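Local coordinates for protein CdnC (Chryseobacterium gregarium DSM 19109, PDB 7MGV) that acts as an ATP-grasp ligase of graspetide biosynthesis, installing single and bicyclic omega-ester macrocycles in a ribosomally made multicore precursor peptide, at residues 168-174 against 216-220; 42-48 against 338-344; 100-104 against 117-121; 150-154 against 289-293. One frame throughout, in Å; residues are numbered along the deposited sequence.

Contact 1. Residues 168-174 against 216-220; sequences TNNPEEA and LDTLL
The capped start of helix 171-181 meets the 3-10 segment 217-220 through Leu-219 and Pro-171. The CD2 methyl of Leu-219 lies 3.6 Å from Ala-174 CB. The same methyl meets Thr-168 CG2, the two side chains crossing at about a right angle, while Leu-219 CG sits 3.9 Å from Thr-168 O. At the other end, Pro-171 puts the flank of its ring on the backbone, with CB 3.5 Å from Leu-216 O, and Leu-216 CD2 closes on Ala-174 CB at 4.3 Å. The contact is apolar: Asn-169 O and Leu-219 O, 3.3 Å apart, are two acceptors that cannot bond. Thr-168 carries OG1 anti to its N (chi1 -169°), where it accepts from Asn-170 N at 2.8 Å. Asn-170 OD1 in turn takes weak bonds from Glu-172 N and Glu-173 N. The amide of Asn-169 is held by Leu-64 N and Asn-62 O of the second subunit, and Leu-216 and Leu-219 each pack on an aromatic side chain of the bound peptide. An ST turn running into an Asn N-cap thus carries the chain from strand 165-168, where the antiparallel sheet runs on into the second subunit, into its helix.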
loop_
_atom_site.group_PDB
_atom_site.type_symbol
_atom_site.label_atom_id
_atom_site.label_comp_id
_atom_site.label_asym_id
_atom_site.label_seq_id
_atom_site.Cartn_x
_atom_site.Cartn_y
_atom_site.Cartn_z
ATOM N N THR A 168 -15.495 -7.398 12.836
ATOM C CA THR A 168 -16.805 -6.770 12.718
ATOM C C THR A 168 -16.860 -5.437 13.449
ATOM O O THR A 168 -16.059 -5.150 14.345
ATOM C CB THR A 168 -17.909 -7.697 13.240
ATOM O OG1 THR A 168 -19.187 -7.162 12.878
ATOM C CG2 THR A 168 -17.831 -7.834 14.757
ATOM N N ASN A 169 -17.827 -4.622 13.023
ATOM C CA ASN A 169 -18.294 -3.456 13.760
ATOM C C ASN A 169 -19.757 -3.609 14.154
ATOM O O ASN A 169 -20.395 -2.622 14.538
ATOM C CB ASN A 169 -18.104 -2.181 12.930
ATOM C CG ASN A 169 -19.096 -2.080 11.787
ATOM O OD1 ASN A 169 -19.316 -3.042 11.056
ATOM N ND2 ASN A 169 -19.709 -0.910 11.634
ATOM N N ASN A 170 -20.301 -4.825 14.066
ATOM C CA ASN A 170 -21.703 -5.095 14.343
ATOM C C ASN A 170 -21.827 -5.654 15.752
ATOM O O ASN A 170 -21.397 -6.792 15.992
ATOM C CB ASN A 170 -22.261 -6.085 13.319
ATOM C CG ASN A 170 -23.774 -6.227 13.392
ATOM O OD1 ASN A 170 -24.384 -6.058 14.448
ATOM N ND2 ASN A 170 -24.385 -6.548 12.257
ATOM N N PRO A 171 -22.398 -4.912 16.706
ATOM C CA PRO A 171 -22.497 -5.438 18.079
ATOM C C PRO A 171 -23.254 -6.752 18.178
ATOM O O PRO A 171 -22.842 -7.643 18.930
ATOM C CB PRO A 171 -23.215 -4.309 18.835
ATOM C CG PRO A 171 -22.962 -3.080 18.025
ATOM C CD PRO A 171 -22.908 -3.534 16.596
ATOM N N GLU A 172 -24.349 -6.902 17.431
ATOM C CA GLU A 172 -25.133 -8.132 17.514
ATOM C C GLU A 172 -24.372 -9.317 16.932
ATOM O O GLU A 172 -24.419 -10.423 17.484
ATOM C CB GLU A 172 -26.471 -7.948 16.801
ATOM C CG GLU A 172 -27.390 -9.153 16.893
ATOM C CD GLU A 172 -28.483 -9.132 15.845
ATOM O OE1 GLU A 172 -29.230 -8.132 15.783
ATOM O OE2 GLU A 172 -28.595 -10.115 15.083
ATOM N N GLU A 173 -23.665 -9.108 15.820
ATOM C CA GLU A 173 -22.867 -10.180 15.233
ATOM C C GLU A 173 -21.775 -10.631 16.195
ATOM O O GLU A 173 -21.562 -11.834 16.397
ATOM C CB GLU A 173 -22.261 -9.713 13.909
ATOM C CG GLU A 173 -21.787 -10.835 13.007
ATOM C CD GLU A 173 -22.927 -11.498 12.262
ATOM O OE1 GLU A 173 -23.756 -10.772 11.676
ATOM O OE2 GLU A 173 -22.994 -12.745 12.263
ATOM N N ALA A 174 -21.072 -9.669 16.799
ATOM C CA ALA A 174 -20.031 -10.007 17.762
ATOM C C ALA A 174 -20.609 -10.737 18.965
ATOM O O ALA A 174 -20.017 -11.707 19.450
ATOM C CB ALA A 174 -19.293 -8.745 18.204
ATOM N N LEU A 216 -20.184 -3.770 24.356
ATOM C CA LEU A 216 -20.178 -4.268 22.985
ATOM C C LEU A 216 -20.866 -3.307 22.025
ATOM O O LEU A 216 -20.573 -3.320 20.824
ATOM C CB LEU A 216 -20.843 -5.643 22.923
ATOM C CG LEU A 216 -20.271 -6.619 21.894
ATOM C CD1 LEU A 216 -18.751 -6.571 21.885
ATOM C CD2 LEU A 216 -20.761 -8.027 22.173
ATOM N N ASP A 217 -21.778 -2.472 22.527
ATOM C CA ASP A 217 -22.491 -1.543 21.658
ATOM C C ASP A 217 -21.577 -0.472 21.076
ATOM O O ASP A 217 -21.899 0.094 20.026
ATOM C CB ASP A 217 -23.645 -0.889 22.419
ATOM C CG ASP A 217 -24.767 -1.865 22.726
ATOM O OD1 ASP A 217 -25.051 -2.733 21.874
ATOM O OD2 ASP A 217 -25.366 -1.762 23.817
ATOM N N THR A 218 -20.447 -0.185 21.725
ATOM C CA THR A 218 -19.508 0.802 21.206
ATOM C C THR A 218 -18.771 0.316 19.965
ATOM O O THR A 218 -18.092 1.119 19.317
ATOM C CB THR A 218 -18.495 1.188 22.284
ATOM O OG1 THR A 218 -17.625 0.079 22.543
ATOM C CG2 THR A 218 -19.211 1.576 23.571
ATOM N N LEU A 219 -18.889 -0.971 19.625
ATOM C CA LEU A 219 -18.282 -1.508 18.411
ATOM C C LEU A 219 -18.725 -0.761 17.160
ATOM O O LEU A 219 -18.067 -0.864 16.118
ATOM C CB LEU A 219 -18.636 -2.991 18.280
ATOM C CG LEU A 219 -17.608 -3.962 17.703
ATOM C CD1 LEU A 219 -16.225 -3.691 18.250
ATOM C CD2 LEU A 219 -18.033 -5.383 18.015
ATOM N N LEU A 220 -19.829 -0.014 17.242
ATOM C CA LEU A 220 -20.337 0.728 16.093
ATOM C C LEU A 220 -19.326 1.745 15.572
ATOM O O LEU A 220 -19.291 2.021 14.367
ATOM C CB LEU A 220 -21.647 1.418 16.480
ATOM C CG LEU A 220 -22.187 2.565 15.628
ATOM C CD1 LEU A 220 -23.032 2.032 14.482
ATOM C CD2 LEU A 220 -22.990 3.521 16.495
#

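Contact 2. Residues 42-48 against 338-344; sequences YIDKNGC and ADLLCDK
The amide of Asn-46 and the carboxylate of Asp-339 meet edge to edge, their planes 20° apart. Asn-46 ND2 lies 2.9 Å from Asp-339 OD1, an almost straight bond (171°) that runs in the amide plane and ends on the carboxylate's anti lone pair. The other N-H of ND2 points away from the carboxylate to Cys-342 SG, a weak bond of 3.7 Å. Over one amide face passes the Lys-344 chain, CD above the group and NZ dropping from that side to Asn-46 OD1 in a weak bond of 3.2 Å. The opposite face rests on its own helix, against Tyr-42 O. Asn-46 keeps CG beside its backbone N (chi1 -80°), which turns the amide to the partner helix. Asp-339 OD1 is also in a salt bridge with Lys-335, so this oxygen is gripped twice.

Beneath the polar group the contact is apolar. Ala-338 CB sits 3.5 Å from Tyr-42 CB and 3.6 Å from Ile-43 CG1; Ile-43 CG2 reaches Cys-342 SG at 3.8 Å, and this sulfur touches Cys-48 SG at 3.6 Å without a disulfide. Schellman motifs end both helices here. Helices 35-46 and 332-341 lie together on the parallel sheet, Ile-43, Leu-341 and Cys-342 packing on Ile-24 of strand 22-28, while Leu-341 also reaches Leu-136 of strand 134-136.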
loop_
_atom_site.group_PDB
_atom_site.type_symbol
_atom_site.label_atom_id
_atom_site.label_comp_id
_atom_site.label_asym_id
_atom_site.label_seq_id
_atom_site.Cartn_x
_atom_site.Cartn_y
_atom_site.Cartn_z
ATOM N N TYR A 42 28.219 -11.128 6.878
ATOM C CA TYR A 42 28.119 -12.309 6.030
ATOM C C TYR A 42 28.033 -11.936 4.554
ATOM O O TYR A 42 28.491 -12.701 3.696
ATOM C CB TYR A 42 26.921 -13.156 6.453
ATOM C CG TYR A 42 27.182 -13.989 7.686
ATOM C CD1 TYR A 42 28.400 -14.634 7.865
ATOM C CD2 TYR A 42 26.216 -14.129 8.672
ATOM C CE1 TYR A 42 28.645 -15.397 8.991
ATOM C CE2 TYR A 42 26.451 -14.891 9.802
ATOM C CZ TYR A 42 27.668 -15.522 9.955
ATOM O OH TYR A 42 27.907 -16.280 11.077
ATOM N N ILE A 43 27.476 -10.763 4.234
ATOM C CA ILE A 43 27.493 -10.296 2.851
ATOM C C ILE A 43 28.911 -9.920 2.437
ATOM O O ILE A 43 29.338 -10.199 1.309
ATOM C CB ILE A 43 26.518 -9.118 2.666
ATOM C CG1 ILE A 43 25.069 -9.596 2.769
ATOM C CG2 ILE A 43 26.742 -8.444 1.320
ATOM C CD1 ILE A 43 24.053 -8.472 2.776
ATOM N N ASP A 44 29.662 -9.283 3.340
ATOM C CA ASP A 44 31.055 -8.947 3.062
ATOM C C ASP A 44 31.867 -10.200 2.770
ATOM O O ASP A 44 32.650 -10.242 1.813
ATOM C CB ASP A 44 31.657 -8.182 4.242
ATOM C CG ASP A 44 31.180 -6.745 4.312
ATOM O OD1 ASP A 44 30.419 -6.325 3.416
ATOM O OD2 ASP A 44 31.570 -6.034 5.263
ATOM N N LYS A 45 31.684 -11.237 3.591
ATOM C CA LYS A 45 32.366 -12.500 3.330
ATOM C C LYS A 45 31.890 -13.109 2.008
ATOM O O LYS A 45 32.695 -13.644 1.235
ATOM C CB LYS A 45 32.143 -13.455 4.507
ATOM C CG LYS A 45 33.362 -14.312 4.890
ATOM C CD LYS A 45 33.922 -15.028 3.664
ATOM C CE LYS A 45 34.712 -16.277 3.982
ATOM N NZ LYS A 45 35.292 -16.824 2.726
ATOM N N ASN A 46 30.591 -13.004 1.710
ATOM C CA ASN A 46 30.073 -13.524 0.448
ATOM C C ASN A 46 30.666 -12.821 -0.767
ATOM O O ASN A 46 30.513 -13.322 -1.885
ATOM C CB ASN A 46 28.547 -13.414 0.422
ATOM C CG ASN A 46 27.873 -14.537 1.188
ATOM O OD1 ASN A 46 28.538 -15.346 1.836
ATOM N ND2 ASN A 46 26.548 -14.600 1.109
ATOM N N GLY A 47 31.343 -11.691 -0.578
ATOM C CA GLY A 47 31.995 -11.006 -1.673
ATOM C C GLY A 47 31.180 -9.917 -2.325
ATOM O O GLY A 47 31.444 -9.581 -3.485
ATOM N N CYS A 48 30.199 -9.355 -1.627
ATOM C CA CYS A 48 29.359 -8.299 -2.167
ATOM C C CYS A 48 29.489 -7.042 -1.318
ATOM O O CYS A 48 29.934 -7.084 -0.167
ATOM C CB CYS A 48 27.892 -8.739 -2.243
ATOM S SG CYS A 48 27.603 -10.200 -3.273
ATOM N N ALA A 338 21.829 -13.153 4.185
ATOM C CA ALA A 338 22.969 -12.722 3.383
ATOM C C ALA A 338 23.106 -13.564 2.119
ATOM O O ALA A 338 23.301 -13.029 1.021
ATOM C CB ALA A 338 24.249 -12.790 4.215
ATOM N N ASP A 339 23.009 -14.889 2.257
ATOM C CA ASP A 339 23.081 -15.761 1.089
ATOM C C ASP A 339 21.953 -15.465 0.110
ATOM O O ASP A 339 22.144 -15.528 -1.110
ATOM C CB ASP A 339 23.040 -17.226 1.523
ATOM C CG ASP A 339 24.304 -17.658 2.239
ATOM O OD1 ASP A 339 25.266 -16.864 2.287
ATOM O OD2 ASP A 339 24.334 -18.794 2.755
ATOM N N LEU A 340 20.767 -15.137 0.627
ATOM C CA LEU A 340 19.646 -14.816 -0.248
ATOM C C LEU A 340 19.881 -13.507 -0.990
ATOM O O LEU A 340 19.567 -13.396 -2.180
ATOM C CB LEU A 340 18.352 -14.749 0.563
ATOM C CG LEU A 340 17.055 -14.564 -0.227
ATOM C CD1 LEU A 340 16.589 -15.882 -0.829
ATOM C CD2 LEU A 340 15.973 -13.962 0.655
ATOM N N LEU A 341 20.435 -12.503 -0.305
ATOM C CA LEU A 341 20.618 -11.197 -0.932
ATOM C C LEU A 341 21.750 -11.209 -1.954
ATOM O O LEU A 341 21.746 -10.396 -2.885
ATOM C CB LEU A 341 20.874 -10.134 0.137
ATOM C CG LEU A 341 19.731 -9.858 1.117
ATOM C CD1 LEU A 341 20.075 -8.692 2.032
ATOM C CD2 LEU A 341 18.426 -9.604 0.376
ATOM N N CYS A 342 22.715 -12.115 -1.805
ATOM C CA CYS A 342 23.825 -12.254 -2.737
ATOM C C CYS A 342 23.562 -13.294 -3.819
ATOM O O CYS A 342 24.496 -13.681 -4.527
ATOM C CB CYS A 342 25.105 -12.621 -1.985
ATOM S SG CYS A 342 25.530 -11.528 -0.609
ATOM N N ASP A 343 22.319 -13.771 -3.940
ATOM C CA ASP A 343 21.932 -14.757 -4.953
ATOM C C ASP A 343 22.701 -16.067 -4.785
ATOM O O ASP A 343 23.078 -16.718 -5.760
ATOM C CB ASP A 343 22.105 -14.197 -6.366
ATOM C CG ASP A 343 21.211 -14.889 -7.382
ATOM O OD1 ASP A 343 20.286 -15.615 -6.961
ATOM O OD2 ASP A 343 21.430 -14.705 -8.599
ATOM N N LYS A 344 22.936 -16.455 -3.533
ATOM C CA LYS A 344 23.566 -17.728 -3.210
ATOM C C LYS A 344 22.591 -18.669 -2.509
ATOM O O LYS A 344 23.000 -19.526 -1.722
ATOM C CB LYS A 344 24.812 -17.507 -2.355
ATOM C CG LYS A 344 25.969 -16.871 -3.113
ATOM C CD LYS A 344 27.152 -16.592 -2.201
ATOM C CE LYS A 344 27.677 -17.869 -1.568
ATOM N NZ LYS A 344 28.615 -17.582 -0.447
#

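Contact 3. Residues 100-104 against 117-121; sequences IGHGI and MGEIR
Packing is tightest where Ile-100 and Met-117 press across the gap between the loop and helix 110-130. Ile-100 CD1 rests on the helix backbone, 3.5 Å from Arg-121 CA, and also meets Ile-120 CG2 at 4.0 Å. From the helix side Met-117 folds back through bends at chi2 (-63°) and chi3 (-95°), which bring its CE methyl to the loop's carbonyls, 3.3 Å from Ile-100 O and 3.6 Å from Gly-101 O. Its SD slides past Ile-104, whose CB is 4.0 Å away, and the side chains of Ile-104 and Ile-120 reach tip to tip, CG1 to CD1 4.2 Å. Gly-101 has positive phi, and a beta carbon there would collide with the Met-117 sulfur; the residue begins a type II turn that ends at Ile-104, with Gly-103 in the third position. A serine in place of Met-117 would probably open a gap beside Ile-104 and under the turn, since the sulfur and methyl that fill it would be gone.

On the looser, solvent side the Arg-121 side chain lends only CB and CG to Ile-100 CD1, crossing it at about a right angle, and its guanidinium leads off to the exterior. Ile-100 leans on Val-55, while Ile-120 is bordered by Tyr-58 and Pro-59 of a nearby loop. Tyr-221 of the second subunit covers Ile-104 and Ile-120, so the loop after strand 91-94 and helix 110-130 both face that subunit.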
loop_
_atom_site.group_PDB
_atom_site.type_symbol
_atom_site.label_atom_id
_atom_site.label_comp_id
_atom_site.label_asym_id
_atom_site.label_seq_id
_atom_site.Cartn_x
_atom_site.Cartn_y
_atom_site.Cartn_z
ATOM N N ILE A 100 10.333 8.211 8.623
ATOM C CA ILE A 100 11.068 8.921 7.590
ATOM C C ILE A 100 10.901 10.415 7.829
ATOM O O ILE A 100 10.009 10.860 8.558
ATOM C CB ILE A 100 10.597 8.535 6.176
ATOM C CG1 ILE A 100 9.127 8.897 6.002
ATOM C CG2 ILE A 100 10.782 7.047 5.937
ATOM C CD1 ILE A 100 8.745 9.130 4.580
ATOM N N GLY A 101 11.775 11.196 7.203
ATOM C CA GLY A 101 11.696 12.642 7.330
ATOM C C GLY A 101 11.952 13.168 8.725
ATOM O O GLY A 101 11.246 14.078 9.178
ATOM N N HIS A 102 12.940 12.614 9.424
ATOM C CA HIS A 102 13.275 13.106 10.751
ATOM C C HIS A 102 13.863 14.508 10.656
ATOM O O HIS A 102 14.781 14.756 9.866
ATOM C CB HIS A 102 14.255 12.162 11.442
ATOM C CG HIS A 102 14.536 12.525 12.868
ATOM N ND1 HIS A 102 15.601 13.317 13.239
ATOM C CD2 HIS A 102 13.886 12.209 14.013
ATOM C CE1 HIS A 102 15.597 13.471 14.551
ATOM N NE2 HIS A 102 14.565 12.810 15.045
ATOM N N GLY A 103 13.327 15.427 11.457
ATOM C CA GLY A 103 13.779 16.798 11.474
ATOM C C GLY A 103 13.003 17.740 10.577
ATOM O O GLY A 103 13.139 18.960 10.723
ATOM N N ILE A 104 12.193 17.212 9.655
ATOM C CA ILE A 104 11.441 18.067 8.740
ATOM C C ILE A 104 10.415 18.901 9.495
ATOM O O ILE A 104 10.106 20.032 9.096
ATOM C CB ILE A 104 10.782 17.207 7.640
ATOM C CG1 ILE A 104 11.854 16.511 6.801
ATOM C CG2 ILE A 104 9.884 18.050 6.746
ATOM C CD1 ILE A 104 12.604 17.446 5.881
ATOM N N MET A 117 5.595 15.898 3.904
ATOM C CA MET A 117 5.840 14.515 4.301
ATOM C C MET A 117 5.177 13.544 3.334
ATOM O O MET A 117 5.738 12.485 3.031
ATOM C CB MET A 117 5.355 14.282 5.730
ATOM C CG MET A 117 6.156 15.035 6.780
ATOM S SD MET A 117 7.885 14.521 6.862
ATOM C CE MET A 117 7.835 13.302 8.172
ATOM N N GLY A 118 3.991 13.890 2.830
ATOM C CA GLY A 118 3.367 13.059 1.813
ATOM C C GLY A 118 4.225 12.929 0.571
ATOM O O GLY A 118 4.436 11.827 0.057
ATOM N N GLU A 119 4.748 14.056 0.081
ATOM C CA GLU A 119 5.592 14.017 -1.110
ATOM C C GLU A 119 6.889 13.258 -0.850
ATOM O O GLU A 119 7.349 12.496 -1.708
ATOM C CB GLU A 119 5.890 15.435 -1.597
ATOM C CG GLU A 119 6.782 15.485 -2.829
ATOM C CD GLU A 119 6.036 15.154 -4.111
ATOM O OE1 GLU A 119 4.791 15.051 -4.073
ATOM O OE2 GLU A 119 6.698 14.999 -5.160
ATOM N N ILE A 120 7.491 13.452 0.325
ATOM C CA ILE A 120 8.721 12.742 0.670
ATOM C C ILE A 120 8.480 11.237 0.673
ATOM O O ILE A 120 9.219 10.463 0.042
ATOM C CB ILE A 120 9.248 13.231 2.032
ATOM C CG1 ILE A 120 9.839 14.636 1.912
ATOM C CG2 ILE A 120 10.269 12.259 2.598
ATOM C CD1 ILE A 120 9.971 15.359 3.237
ATOM N N ARG A 121 7.438 10.801 1.387
ATOM C CA ARG A 121 7.125 9.381 1.464
ATOM C C ARG A 121 6.820 8.809 0.091
ATOM O O ARG A 121 7.264 7.704 -0.239
ATOM C CB ARG A 121 5.946 9.149 2.409
ATOM C CG ARG A 121 5.676 7.681 2.698
ATOM C CD ARG A 121 4.510 7.504 3.657
ATOM N NE ARG A 121 3.227 7.475 2.962
ATOM C CZ ARG A 121 2.051 7.632 3.561
ATOM N NH1 ARG A 121 1.994 7.829 4.871
ATOM N NH2 ARG A 121 0.932 7.591 2.853
#

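Contact 4. Residues 150-154 against 289-293; sequences EQLKI and LLDVY
Glu-150 meets Tyr-293 at the edge of the ring, with OE1 3.9 Å from the ring's CE1 and the carboxylate plane turned 86° from the ring. The two are not bonded directly: a water donates to Glu-150 OE1 at 2.7 Å and also hydrogen-bonds with Tyr-293 OH. Glu-150 OE2 is in a salt bridge with Arg-144, a positive charge that probably favours the ionised carboxylate. At Gln-151 the tyrosine oxygen comes up against the aliphatic base of the side chain, with OH 3.4 Å from CG. The amide lies beyond, standing nearly upright to the ring and fixed at both ends, NE2 donating to Leu-145 O and OE1 accepting from Ile-315 N; the side chain of Gln-151 is about 11 Å from the bound ADP. The axes of segments 150-154 and 289-293, in helices 148-158 and 280-293, make an angle of 122° and approach to 11.5 Å; the pair couples the lead-in to the first ATP-grasp sheet with the helix that precedes strands 297-304 and 310-316 of the second.

One turn after Glu-150, Ile-154 fills the space between the helices. With CG1 beside its backbone N (chi1 -74°), CD1 is set over one face of the Tyr-293 ring, 3.9 Å from CZ. The CG2 branch enters between Leu-289 CD1, at 3.7 Å, and Val-292 CG1, at 3.8 Å. Cutting this side chain back to an alanine is likely to bare that ring face and open a gap beside Leu-289 and Val-292. Val-292 also packs on Leu-353 of the second subunit.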
loop_
_atom_site.group_PDB
_atom_site.type_symbol
_atom_site.label_atom_id
_atom_site.label_comp_id
_atom_site.label_asym_id
_atom_site.label_seq_id
_atom_site.Cartn_x
_atom_site.Cartn_y
_atom_site.Cartn_z
ATOM N N GLU A 150 -6.906 -11.296 4.507
ATOM C CA GLU A 150 -6.375 -12.091 3.406
ATOM C C GLU A 150 -5.389 -13.138 3.908
ATOM O O GLU A 150 -5.331 -14.245 3.366
ATOM C CB GLU A 150 -5.711 -11.201 2.355
ATOM C CG GLU A 150 -5.432 -11.949 1.058
ATOM C CD GLU A 150 -4.439 -11.250 0.154
ATOM O OE1 GLU A 150 -3.621 -10.451 0.660
ATOM O OE2 GLU A 150 -4.465 -11.514 -1.065
ATOM N N GLN A 151 -4.601 -12.807 4.936
ATOM C CA GLN A 151 -3.721 -13.805 5.537
ATOM C C GLN A 151 -4.518 -15.011 6.015
ATOM O O GLN A 151 -4.179 -16.159 5.705
ATOM C CB GLN A 151 -2.940 -13.201 6.704
ATOM C CG GLN A 151 -1.914 -12.158 6.323
ATOM C CD GLN A 151 -1.256 -11.540 7.540
ATOM O OE1 GLN A 151 -1.193 -12.154 8.606
ATOM N NE2 GLN A 151 -0.765 -10.315 7.389
ATOM N N LEU A 152 -5.593 -14.763 6.770
ATOM C CA LEU A 152 -6.391 -15.866 7.295
ATOM C C LEU A 152 -7.060 -16.652 6.173
ATOM O O LEU A 152 -7.071 -17.889 6.196
ATOM C CB LEU A 152 -7.428 -15.337 8.285
ATOM C CG LEU A 152 -6.838 -14.785 9.586
ATOM C CD1 LEU A 152 -7.919 -14.200 10.483
ATOM C CD2 LEU A 152 -6.058 -15.868 10.317
ATOM N N LYS A 153 -7.607 -15.957 5.171
ATOM C CA LYS A 153 -8.271 -16.649 4.068
ATOM C C LYS A 153 -7.290 -17.517 3.285
ATOM O O LYS A 153 -7.584 -18.676 2.965
ATOM C CB LYS A 153 -8.953 -15.633 3.150
ATOM C CG LYS A 153 -10.219 -15.032 3.742
ATOM C CD LYS A 153 -10.807 -13.949 2.852
ATOM C CE LYS A 153 -12.137 -13.454 3.402
ATOM N NZ LYS A 153 -12.688 -12.319 2.611
ATOM N N ILE A 154 -6.110 -16.976 2.977
ATOM C CA ILE A 154 -5.111 -17.732 2.229
ATOM C C ILE A 154 -4.621 -18.923 3.041
ATOM O O ILE A 154 -4.477 -20.032 2.511
ATOM C CB ILE A 154 -3.952 -16.809 1.810
ATOM C CG1 ILE A 154 -4.392 -15.882 0.674
ATOM C CG2 ILE A 154 -2.738 -17.622 1.389
ATOM C CD1 ILE A 154 -3.272 -15.038 0.105
ATOM N N LEU A 289 2.693 -21.038 1.783
ATOM C CA LEU A 289 2.189 -19.698 2.069
ATOM C C LEU A 289 3.117 -18.640 1.488
ATOM O O LEU A 289 2.671 -17.695 0.817
ATOM C CB LEU A 289 2.030 -19.514 3.578
ATOM C CG LEU A 289 1.617 -18.135 4.094
ATOM C CD1 LEU A 289 0.190 -17.805 3.681
ATOM C CD2 LEU A 289 1.768 -18.068 5.605
ATOM N N LEU A 290 4.422 -18.797 1.723
ATOM C CA LEU A 290 5.372 -17.860 1.127
ATOM C C LEU A 290 5.353 -17.933 -0.396
ATOM O O LEU A 290 5.597 -16.925 -1.068
ATOM C CB LEU A 290 6.781 -18.112 1.661
ATOM C CG LEU A 290 7.072 -17.396 2.982
ATOM C CD1 LEU A 290 6.856 -18.331 4.164
ATOM C CD2 LEU A 290 8.474 -16.812 2.994
ATOM N N ASP A 291 5.063 -19.111 -0.957
ATOM C CA ASP A 291 4.947 -19.237 -2.407
ATOM C C ASP A 291 3.735 -18.478 -2.932
ATOM O O ASP A 291 3.815 -17.803 -3.965
ATOM C CB ASP A 291 4.856 -20.711 -2.800
ATOM C CG ASP A 291 6.186 -21.431 -2.689
ATOM O OD1 ASP A 291 7.223 -20.751 -2.533
ATOM O OD2 ASP A 291 6.193 -22.678 -2.755
ATOM N N VAL A 292 2.601 -18.593 -2.238
ATOM C CA VAL A 292 1.390 -17.892 -2.654
ATOM C C VAL A 292 1.609 -16.388 -2.608
ATOM O O VAL A 292 1.202 -15.658 -3.522
ATOM C CB VAL A 292 0.194 -18.317 -1.780
ATOM C CG1 VAL A 292 -0.987 -17.385 -2.004
ATOM C CG2 VAL A 292 -0.198 -19.758 -2.075
ATOM N N TYR A 293 2.262 -15.898 -1.552
ATOM C CA TYR A 293 2.541 -14.468 -1.481
ATOM C C TYR A 293 3.674 -14.040 -2.407
ATOM O O TYR A 293 3.766 -12.852 -2.738
ATOM C CB TYR A 293 2.871 -14.063 -0.043
ATOM C CG TYR A 293 1.649 -13.752 0.785
ATOM C CD1 TYR A 293 0.886 -12.618 0.534
ATOM C CD2 TYR A 293 1.250 -14.595 1.815
ATOM C CE1 TYR A 293 -0.233 -12.330 1.287
ATOM C CE2 TYR A 293 0.132 -14.315 2.574
ATOM C CZ TYR A 293 -0.607 -13.181 2.306
ATOM O OH TYR A 293 -1.721 -12.897 3.058
HETATM O O HOH W 1 -2.474 -10.463 3.083
#

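How the contacts relate
From the N terminus, contact 2 opens first, at 42-48, and closes only near the end of the chain at 338-344; the other three lie within its span. Contact 3 is local, opening at 100-104 and closing at 117-121 within the N-terminal pre-ATP-grasp region. Contact 4 then starts at 150-154 and closes at 289-293, and within it contact 1 joins 168-174 to 216-220. No two cross. Contact 2 brings the last helix back to the N-terminal parallel sheet, contact 4 ties the helix before the first antiparallel sheet to one within the second, and contact 1 packs the helix after strand 165-168 on the loop before strand 224-228. Contacts 1, 3 and 4 touch the second subunit.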